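Long-range contacts in major capsid protein P2 (Pseudoalteromonas phage pm2, PDB 2VVF), which forms the outer protein shell of a membrane-containing marine bacteriophage as a trimer of double jelly-roll subunits: residues 13-23 and 114-124; 162-173 and 232-242. All coordinates share one frame; numbering follows the deposited sequence.

Contact 1. Residues 13-23 and 114-124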
loop_
_atom_site.group_PDB
_atom_site.type_symbol
_atom_site.label_atom_id
_atom_site.label_comp_id
_atom_site.label_asym_id
_atom_site.label_seq_id
_atom_site.Cartn_x
_atom_site.Cartn_y
_atom_site.Cartn_z
ATOM N N VAL A 13 1.901 28.084 27.449
ATOM C CA VAL A 13 2.983 27.267 26.916
ATOM C C VAL A 13 4.328 27.894 27.276
ATOM O O VAL A 13 4.770 28.853 26.640
ATOM C CB VAL A 13 2.847 27.053 25.397
ATOM C CG1 VAL A 13 4.076 26.343 24.845
ATOM C CG2 VAL A 13 1.585 26.268 25.080
ATOM N N ALA A 14 4.966 27.360 28.312
ATOM C CA ALA A 14 6.257 27.868 28.757
ATOM C C ALA A 14 7.075 26.759 29.406
ATOM O O ALA A 14 6.526 25.748 29.845
ATOM C CB ALA A 14 6.066 29.024 29.724
ATOM N N ALA A 15 8.386 26.959 29.470
ATOM C CA ALA A 15 9.283 25.979 30.068
ATOM C C ALA A 15 8.931 25.703 31.529
ATOM O O ALA A 15 8.699 26.627 32.307
ATOM C CB ALA A 15 10.726 26.438 29.945
ATOM N N GLY A 16 8.894 24.424 31.892
ATOM C CA GLY A 16 8.586 24.014 33.259
ATOM C C GLY A 16 7.091 24.056 33.564
ATOM O O GLY A 16 6.670 23.780 34.687
ATOM N N ASN A 17 6.293 24.401 32.558
ATOM C CA ASN A 17 4.849 24.496 32.729
ATOM C C ASN A 17 4.143 23.176 32.447
ATOM O O ASN A 17 4.652 22.330 31.712
ATOM C CB ASN A 17 4.277 25.580 31.814
ATOM C CG ASN A 17 4.082 26.903 32.526
ATOM O OD1 ASN A 17 4.655 27.143 33.588
ATOM N ND2 ASN A 17 3.275 27.775 31.935
ATOM N N SER A 18 2.958 23.020 33.025
ATOM C CA SER A 18 2.139 21.832 32.809
ATOM C C SER A 18 0.938 22.260 31.974
ATOM O O SER A 18 0.019 22.908 32.479
ATOM C CB SER A 18 1.668 21.250 34.143
ATOM O OG SER A 18 2.551 20.242 34.600
ATOM N N CYS A 19 0.968 21.934 30.688
ATOM C CA CYS A 19 -0.106 22.330 29.790
ATOM C C CYS A 19 -1.034 21.183 29.433
ATOM O O CYS A 19 -0.774 20.025 29.761
ATOM C CB CYS A 19 0.458 22.973 28.523
ATOM S SG CYS A 19 1.785 24.157 28.827
ATOM N N SER A 20 -2.124 21.519 28.756
ATOM C CA SER A 20 -3.107 20.522 28.370
ATOM C C SER A 20 -3.827 20.923 27.089
ATOM O O SER A 20 -4.067 22.105 26.847
ATOM C CB SER A 20 -4.123 20.343 29.498
ATOM O OG SER A 20 -5.249 19.611 29.061
ATOM N N ILE A 21 -4.163 19.931 26.271
ATOM C CA ILE A 21 -4.901 20.171 25.040
ATOM C C ILE A 21 -6.333 19.705 25.258
ATOM O O ILE A 21 -6.652 18.532 25.071
ATOM C CB ILE A 21 -4.260 19.458 23.830
ATOM C CG1 ILE A 21 -2.880 20.046 23.535
ATOM C CG2 ILE A 21 -5.165 19.573 22.605
ATOM C CD1 ILE A 21 -2.182 19.393 22.365
ATOM N N LYS A 22 -7.184 20.622 25.703
ATOM C CA LYS A 22 -8.577 20.296 25.970
ATOM C C LYS A 22 -9.377 20.239 24.677
ATOM O O LYS A 22 -9.520 21.241 23.976
ATOM C CB LYS A 22 -9.186 21.300 26.948
ATOM C CG LYS A 22 -8.340 21.527 28.189
ATOM C CD LYS A 22 -9.126 22.221 29.284
ATOM C CE LYS A 22 -8.384 22.165 30.609
ATOM N NZ LYS A 22 -9.247 22.576 31.750
ATOM N N LEU A 23 -9.877 19.052 24.359
ATOM C CA LEU A 23 -10.640 18.845 23.137
ATOM C C LEU A 23 -12.140 19.000 23.353
ATOM O O LEU A 23 -12.707 18.440 24.293
ATOM C CB LEU A 23 -10.324 17.473 22.540
ATOM C CG LEU A 23 -8.835 17.164 22.367
ATOM C CD1 LEU A 23 -8.612 15.674 22.166
ATOM C CD2 LEU A 23 -8.255 17.959 21.206
ATOM N N CYS A 114 -12.234 15.518 27.378
ATOM C CA CYS A 114 -11.247 14.855 26.535
ATOM C C CYS A 114 -9.998 15.727 26.571
ATOM O O CYS A 114 -10.011 16.867 26.107
ATOM C CB CYS A 114 -11.759 14.706 25.102
ATOM S SG CYS A 114 -11.025 13.316 24.208
ATOM N N GLU A 115 -8.933 15.206 27.167
ATOM C CA GLU A 115 -7.715 15.982 27.335
ATOM C C GLU A 115 -6.435 15.264 26.923
ATOM O O GLU A 115 -6.338 14.037 26.980
ATOM C CB GLU A 115 -7.587 16.397 28.802
ATOM C CG GLU A 115 -7.442 17.887 29.032
ATOM C CD GLU A 115 -7.641 18.264 30.487
ATOM O OE1 GLU A 115 -8.807 18.404 30.909
ATOM O OE2 GLU A 115 -6.633 18.401 31.213
ATOM N N ILE A 116 -5.435 16.060 26.560
ATOM C CA ILE A 116 -4.111 15.552 26.231
ATOM C C ILE A 116 -3.128 16.363 27.068
ATOM O O ILE A 116 -2.675 17.431 26.656
ATOM C CB ILE A 116 -3.795 15.661 24.730
ATOM C CG1 ILE A 116 -4.673 14.699 23.929
ATOM C CG2 ILE A 116 -2.328 15.351 24.477
ATOM C CD1 ILE A 116 -4.368 14.700 22.447
ATOM N N LYS A 117 -2.854 15.874 28.272
ATOM C CA LYS A 117 -1.969 16.564 29.198
ATOM C C LYS A 117 -0.503 16.215 28.978
ATOM O O LYS A 117 -0.176 15.145 28.467
ATOM C CB LYS A 117 -2.372 16.266 30.644
ATOM C CG LYS A 117 -3.763 16.753 31.014
ATOM C CD LYS A 117 -4.323 15.980 32.196
ATOM C CE LYS A 117 -4.009 16.673 33.513
ATOM N NZ LYS A 117 -5.091 16.471 34.516
ATOM N N PHE A 118 0.374 17.129 29.378
ATOM C CA PHE A 118 1.811 16.935 29.239
ATOM C C PHE A 118 2.557 18.016 30.012
ATOM O O PHE A 118 1.995 19.061 30.333
ATOM C CB PHE A 118 2.219 16.962 27.762
ATOM C CG PHE A 118 1.886 18.250 27.063
ATOM C CD1 PHE A 118 0.657 18.424 26.450
ATOM C CD2 PHE A 118 2.800 19.293 27.030
ATOM C CE1 PHE A 118 0.345 19.612 25.813
ATOM C CE2 PHE A 118 2.494 20.483 26.393
ATOM C CZ PHE A 118 1.265 20.642 25.784
ATOM N N ASP A 119 3.825 17.755 30.308
ATOM C CA ASP A 119 4.654 18.703 31.039
ATOM C C ASP A 119 5.802 19.196 30.164
ATOM O O ASP A 119 6.466 18.404 29.491
ATOM C CB ASP A 119 5.215 18.056 32.307
ATOM C CG ASP A 119 4.145 17.376 33.138
ATOM O OD1 ASP A 119 3.021 17.914 33.219
ATOM O OD2 ASP A 119 4.428 16.304 33.713
ATOM N N ILE A 120 6.035 20.504 30.172
ATOM C CA ILE A 120 7.122 21.081 29.393
ATOM C C ILE A 120 8.380 21.159 30.251
ATOM O O ILE A 120 8.376 21.765 31.325
ATOM C CB ILE A 120 6.745 22.460 28.814
ATOM C CG1 ILE A 120 5.365 22.405 28.156
ATOM C CG2 ILE A 120 7.799 22.926 27.816
ATOM C CD1 ILE A 120 4.954 23.701 27.491
ATOM N N ASP A 121 9.452 20.526 29.788
ATOM C CA ASP A 121 10.707 20.525 30.531
ATOM C C ASP A 121 11.185 21.944 30.824
ATOM O O ASP A 121 10.903 22.878 30.073
ATOM C CB ASP A 121 11.786 19.741 29.783
ATOM C CG ASP A 121 13.009 19.470 30.641
ATOM O OD1 ASP A 121 12.920 18.624 31.556
ATOM O OD2 ASP A 121 14.058 20.105 30.405
ATOM N N GLU A 122 11.912 22.093 31.925
ATOM C CA GLU A 122 12.432 23.389 32.343
ATOM C C GLU A 122 13.516 23.910 31.403
ATOM O O GLU A 122 13.710 25.119 31.278
ATOM C CB GLU A 122 12.988 23.293 33.763
ATOM C CG GLU A 122 12.723 24.515 34.619
ATOM C CD GLU A 122 13.261 24.358 36.027
ATOM O OE1 GLU A 122 12.915 23.355 36.688
ATOM O OE2 GLU A 122 14.037 25.232 36.469
ATOM N N ALA A 123 14.226 22.990 30.756
ATOM C CA ALA A 123 15.308 23.348 29.845
ATOM C C ALA A 123 14.818 23.825 28.479
ATOM O O ALA A 123 15.612 24.279 27.653
ATOM C CB ALA A 123 16.272 22.182 29.686
ATOM N N ALA A 124 13.514 23.718 28.243
ATOM C CA ALA A 124 12.929 24.133 26.970
ATOM C C ALA A 124 13.363 25.544 26.583
ATOM O O ALA A 124 13.147 26.497 27.330
ATOM C CB ALA A 124 11.409 24.033 27.020
#
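Strands 18-23 and 114-120 form one side of the four-stranded sheet in the N-terminal jelly-roll, running antiparallel with C19 opposite F118 and S18 opposite D119. The F118 N-H bonds to C19 O at 3.1 Å, while the return bond from C19 N is weak. With its first torsion at 60°, F118 has CG lodged between its own N and carbonyl carbon, which swings the ring toward the partner strand. C19 O lies over one ring face, and I21 CG1 meets the edge in plane, 4.0 Å from F118 CE1. A small cysteine suits this site: its CB sits 3.7 Å from F118 CZ, and its SG turns to I120 CD1. I120 N then bonds N17 O at 2.8 Å, almost straight at 171°; N17, the acceptor, ends the type II turn that begins at A14, in which G16 takes a positive phi. On the other face of the sheet, S18 OG donates to D119 OD1 (2.7 Å) from above the carboxylate plane, and N46 binds OD2. Extended K22 and E115 lie side by side. The sheet is therefore two-faced: C19, I21, F118 and I116 supply an oily face that packs within the jelly-roll, whereas serines and charged residues make the other face hydrophilic.

Contact 2. Residues 162-173 and 232-242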
loop_
_atom_site.group_PDB
_atom_site.type_symbol
_atom_site.label_atom_id
_atom_site.label_comp_id
_atom_site.label_asym_id
_atom_site.label_seq_id
_atom_site.Cartn_x
_atom_site.Cartn_y
_atom_site.Cartn_z
ATOM N N ALA A 162 5.688 -12.098 33.709
ATOM C CA ALA A 162 4.354 -12.683 33.618
ATOM C C ALA A 162 3.290 -11.901 34.383
ATOM O O ALA A 162 2.149 -12.349 34.499
ATOM C CB ALA A 162 4.384 -14.132 34.090
ATOM N N ASP A 163 3.661 -10.738 34.907
ATOM C CA ASP A 163 2.729 -9.920 35.678
ATOM C C ASP A 163 2.107 -8.767 34.895
ATOM O O ASP A 163 1.713 -7.758 35.476
ATOM C CB ASP A 163 3.388 -9.406 36.961
ATOM C CG ASP A 163 4.608 -8.545 36.689
ATOM O OD1 ASP A 163 5.152 -8.613 35.566
ATOM O OD2 ASP A 163 5.027 -7.804 37.604
ATOM N N LEU A 164 2.001 -8.923 33.580
ATOM C CA LEU A 164 1.403 -7.887 32.745
ATOM C C LEU A 164 -0.116 -7.905 32.899
ATOM O O LEU A 164 -0.737 -8.968 32.881
ATOM C CB LEU A 164 1.798 -8.080 31.277
ATOM C CG LEU A 164 3.227 -7.678 30.905
ATOM C CD1 LEU A 164 3.481 -7.888 29.422
ATOM C CD2 LEU A 164 3.518 -6.238 31.307
ATOM N N PRO A 165 -0.708 -6.727 33.070
ATOM C CA PRO A 165 -2.153 -6.620 33.246
ATOM C C PRO A 165 -2.908 -7.356 32.144
ATOM O O PRO A 165 -2.545 -7.278 30.970
ATOM C CB PRO A 165 -2.405 -5.114 33.148
ATOM C CG PRO A 165 -1.125 -4.492 33.585
ATOM C CD PRO A 165 -0.046 -5.410 33.090
ATOM N N ARG A 166 -3.961 -8.068 32.530
ATOM C CA ARG A 166 -4.768 -8.817 31.575
ATOM C C ARG A 166 -6.243 -8.440 31.659
ATOM O O ARG A 166 -7.084 -9.275 31.985
ATOM C CB ARG A 166 -4.603 -10.324 31.794
ATOM C CG ARG A 166 -3.258 -10.879 31.357
ATOM C CD ARG A 166 -3.309 -12.390 31.203
ATOM N NE ARG A 166 -2.595 -13.077 32.275
ATOM C CZ ARG A 166 -3.170 -13.894 33.152
ATOM N NH1 ARG A 166 -4.474 -14.127 33.087
ATOM N NH2 ARG A 166 -2.443 -14.478 34.094
ATOM N N PRO A 167 -6.554 -7.183 31.358
ATOM C CA PRO A 167 -7.937 -6.715 31.387
ATOM C C PRO A 167 -8.817 -7.629 30.538
ATOM O O PRO A 167 -8.531 -7.868 29.365
ATOM C CB PRO A 167 -7.853 -5.315 30.763
ATOM C CG PRO A 167 -6.533 -5.274 30.054
ATOM C CD PRO A 167 -5.633 -6.153 30.850
ATOM N N VAL A 168 -9.872 -8.158 31.147
ATOM C CA VAL A 168 -10.774 -9.079 30.463
ATOM C C VAL A 168 -11.524 -8.448 29.292
ATOM O O VAL A 168 -12.103 -7.370 29.418
ATOM C CB VAL A 168 -11.742 -9.751 31.455
ATOM C CG1 VAL A 168 -12.714 -10.660 30.717
ATOM C CG2 VAL A 168 -10.964 -10.534 32.507
ATOM N N GLY A 169 -11.528 -9.143 28.158
ATOM C CA GLY A 169 -12.229 -8.669 26.969
ATOM C C GLY A 169 -11.348 -7.798 26.082
ATOM O O GLY A 169 -11.665 -7.561 24.916
ATOM N N TYR A 170 -10.242 -7.321 26.639
ATOM C CA TYR A 170 -9.316 -6.475 25.899
ATOM C C TYR A 170 -8.361 -7.317 25.060
ATOM O O TYR A 170 -8.310 -8.538 25.201
ATOM C CB TYR A 170 -8.527 -5.582 26.860
ATOM C CG TYR A 170 -9.338 -4.442 27.432
ATOM C CD1 TYR A 170 -9.092 -3.131 27.053
ATOM C CD2 TYR A 170 -10.358 -4.679 28.344
ATOM C CE1 TYR A 170 -9.835 -2.084 27.570
ATOM C CE2 TYR A 170 -11.106 -3.641 28.868
ATOM C CZ TYR A 170 -10.840 -2.345 28.477
ATOM O OH TYR A 170 -11.584 -1.305 28.992
ATOM N N ARG A 171 -7.606 -6.654 24.191
ATOM C CA ARG A 171 -6.642 -7.332 23.334
ATOM C C ARG A 171 -5.282 -6.660 23.441
ATOM O O ARG A 171 -5.167 -5.554 23.966
ATOM C CB ARG A 171 -7.097 -7.286 21.873
ATOM C CG ARG A 171 -8.444 -7.928 21.600
ATOM C CD ARG A 171 -8.642 -8.131 20.107
ATOM N NE ARG A 171 -9.564 -9.225 19.810
ATOM C CZ ARG A 171 -9.195 -10.395 19.297
ATOM N NH1 ARG A 171 -7.918 -10.632 19.025
ATOM N NH2 ARG A 171 -10.103 -11.329 19.058
ATOM N N ILE A 172 -4.260 -7.326 22.920
ATOM C CA ILE A 172 -2.913 -6.776 22.907
ATOM C C ILE A 172 -2.419 -6.737 21.470
ATOM O O ILE A 172 -2.239 -7.778 20.839
ATOM C CB ILE A 172 -1.953 -7.573 23.806
ATOM C CG1 ILE A 172 -2.386 -7.470 25.269
ATOM C CG2 ILE A 172 -0.527 -7.062 23.636
ATOM C CD1 ILE A 172 -1.546 -8.303 26.210
ATOM N N ALA A 173 -2.240 -5.530 20.945
ATOM C CA ALA A 173 -1.781 -5.357 19.573
ATOM C C ALA A 173 -0.288 -5.629 19.456
ATOM O O ALA A 173 0.162 -6.267 18.504
ATOM C CB ALA A 173 -2.109 -3.955 19.077
ATOM N N SER A 232 -4.368 -10.191 16.996
ATOM C CA SER A 232 -3.877 -9.694 18.274
ATOM C C SER A 232 -4.245 -10.649 19.405
ATOM O O SER A 232 -5.120 -11.501 19.254
ATOM C CB SER A 232 -4.442 -8.300 18.556
ATOM O OG SER A 232 -5.850 -8.345 18.702
ATOM N N VAL A 233 -3.570 -10.496 20.539
ATOM C CA VAL A 233 -3.820 -11.340 21.699
ATOM C C VAL A 233 -5.144 -10.994 22.374
ATOM O O VAL A 233 -5.332 -9.878 22.862
ATOM C CB VAL A 233 -2.653 -11.270 22.705
ATOM C CG1 VAL A 233 -2.964 -12.100 23.942
ATOM C CG2 VAL A 233 -1.354 -11.724 22.055
ATOM N N LEU A 234 -6.058 -11.958 22.410
ATOM C CA LEU A 234 -7.346 -11.760 23.063
ATOM C C LEU A 234 -7.222 -12.169 24.524
ATOM O O LEU A 234 -7.076 -13.350 24.838
ATOM C CB LEU A 234 -8.439 -12.586 22.383
ATOM C CG LEU A 234 -9.794 -12.549 23.097
ATOM C CD1 LEU A 234 -10.231 -11.113 23.349
ATOM C CD2 LEU A 234 -10.851 -13.304 22.307
ATOM N N LEU A 235 -7.254 -11.184 25.413
ATOM C CA LEU A 235 -7.123 -11.444 26.839
ATOM C C LEU A 235 -8.334 -12.181 27.405
ATOM O O LEU A 235 -9.170 -11.601 28.099
ATOM C CB LEU A 235 -6.835 -10.151 27.598
ATOM C CG LEU A 235 -5.484 -9.522 27.237
ATOM C CD1 LEU A 235 -5.307 -8.171 27.907
ATOM C CD2 LEU A 235 -4.340 -10.456 27.598
ATOM N N ASP A 236 -8.404 -13.472 27.089
ATOM C CA ASP A 236 -9.480 -14.350 27.533
ATOM C C ASP A 236 -9.502 -14.457 29.053
ATOM O O ASP A 236 -8.470 -14.693 29.684
ATOM C CB ASP A 236 -9.290 -15.745 26.932
ATOM C CG ASP A 236 -10.591 -16.518 26.815
ATOM O OD1 ASP A 236 -11.122 -16.964 27.854
ATOM O OD2 ASP A 236 -11.070 -16.707 25.679
ATOM N N GLN A 237 -10.694 -14.321 29.628
ATOM C CA GLN A 237 -10.879 -14.416 31.072
ATOM C C GLN A 237 -10.472 -15.791 31.590
ATOM O O GLN A 237 -10.588 -16.073 32.783
ATOM C CB GLN A 237 -12.343 -14.146 31.412
ATOM C CG GLN A 237 -12.672 -14.060 32.866
ATOM C CD GLN A 237 -14.090 -13.608 33.079
ATOM O OE1 GLN A 237 -14.818 -13.281 32.165
ATOM N NE2 GLN A 237 -14.448 -13.511 34.288
ATOM N N MET A 238 -9.993 -16.645 30.692
ATOM C CA MET A 238 -9.590 -17.999 31.056
ATOM C C MET A 238 -8.089 -18.265 30.949
ATOM O O MET A 238 -7.621 -19.340 31.320
ATOM C CB MET A 238 -10.373 -19.033 30.248
ATOM C CG MET A 238 -10.718 -20.289 31.034
ATOM S SD MET A 238 -12.491 -20.551 31.207
ATOM C CE MET A 238 -12.864 -21.255 29.613
ATOM N N ILE A 239 -7.336 -17.290 30.450
ATOM C CA ILE A 239 -5.888 -17.443 30.340
ATOM C C ILE A 239 -5.293 -17.536 31.739
ATOM O O ILE A 239 -5.570 -16.698 32.597
ATOM C CB ILE A 239 -5.246 -16.293 29.540
ATOM C CG1 ILE A 239 -5.552 -16.441 28.048
ATOM C CG2 ILE A 239 -3.741 -16.258 29.779
ATOM C CD1 ILE A 239 -5.137 -15.245 27.217
ATOM N N GLN A 240 -4.483 -18.564 31.967
ATOM C CA GLN A 240 -3.869 -18.776 33.272
ATOM C C GLN A 240 -2.478 -18.167 33.367
ATOM O O GLN A 240 -2.049 -17.745 34.442
ATOM C CB GLN A 240 -3.804 -20.270 33.593
ATOM C CG GLN A 240 -4.180 -20.612 35.023
ATOM C CD GLN A 240 -5.672 -20.514 35.268
ATOM O OE1 GLN A 240 -6.402 -21.493 35.124
ATOM N NE2 GLN A 240 -6.135 -19.322 35.628
ATOM N N ASP A 241 -1.768 -18.134 32.245
ATOM C CA ASP A 241 -0.409 -17.605 32.223
ATOM C C ASP A 241 -0.065 -16.877 30.927
ATOM O O ASP A 241 -0.171 -17.435 29.836
ATOM C CB ASP A 241 0.602 -18.727 32.483
ATOM C CG ASP A 241 1.983 -18.204 32.831
ATOM O OD1 ASP A 241 2.130 -17.555 33.889
ATOM O OD2 ASP A 241 2.928 -18.455 32.054
ATOM N N LEU A 242 0.354 -15.625 31.069
ATOM C CA LEU A 242 0.777 -14.796 29.947
ATOM C C LEU A 242 2.223 -14.444 30.280
ATOM O O LEU A 242 2.484 -13.577 31.117
ATOM C CB LEU A 242 -0.079 -13.529 29.882
ATOM C CG LEU A 242 -0.088 -12.715 28.587
ATOM C CD1 LEU A 242 1.324 -12.328 28.172
ATOM C CD2 LEU A 242 -0.800 -13.465 27.476
HETATM O O HOH W 1 1.429 -14.660 34.112
#
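Two guanidinium groups each carry an aliphatic carbon over one face: I239 CG2 lies above that of R166, and L234 CB above that of R171, both offset toward the rim. At the R171 edge, near its plane, is S232 O, but the bond from NH1 goes to S232 OG (3.1 Å), which stands 16° out of the plane and also pairs with V229 O. The Y170 ring has V168 O at its edge. The chain of R171, extended from CG to NE, reaches diagonally across to S232 on the partner segment, whereas R166 bends at chi3 (-107°) and slides past L242 in the opposite direction, with R166 NE 3.5 Å from L242 CB. R166 NH1 ends 2.8 Å from I239 O. In the C-terminal jelly-roll, short strand 233-234 pairs with the start of strand 171-178, where I172 and V233 form an antiparallel hydrogen-bonded pair; I172 N meets V233 O on a lone pair at 2.8 Å. V233 also packs on M1 of the second subunit. L235, at the centre of an inverse gamma turn, leaves the strand and gives its N-H to Y170 O (2.9 Å). Its branched end suits a site where two side chains of segment 162-173 must be met at once: CD1 touches P167 CD at 3.6 Å, and CD2 touches I172 CD1. G169 supplies the positive phi of the type II turn from P167 to Y170, and from within that turn V168 CG1 packs on Q237 CB at 3.6 Å.

Contact 1 lies in the N-terminal jelly-roll and contact 2 in the C-terminal one, on opposite sides of the chain's centre. Their centres are about 33 Å apart and their nearest atoms about 15 Å, so they do not touch. The four-stranded sheets of the two domains have the same strand order, so that by position the counterpart of the pair in contact 1 is probably strand 157-161 with strand 242-248; contact 2 joins the loops that leave and enter those strands. The calcium ion, bound by A105, P141 and W143, is at a similar distance from both: about 11 Å from the C114 side chain and about 12 Å from that of Y170. Of the two, contact 2 alone meets another subunit.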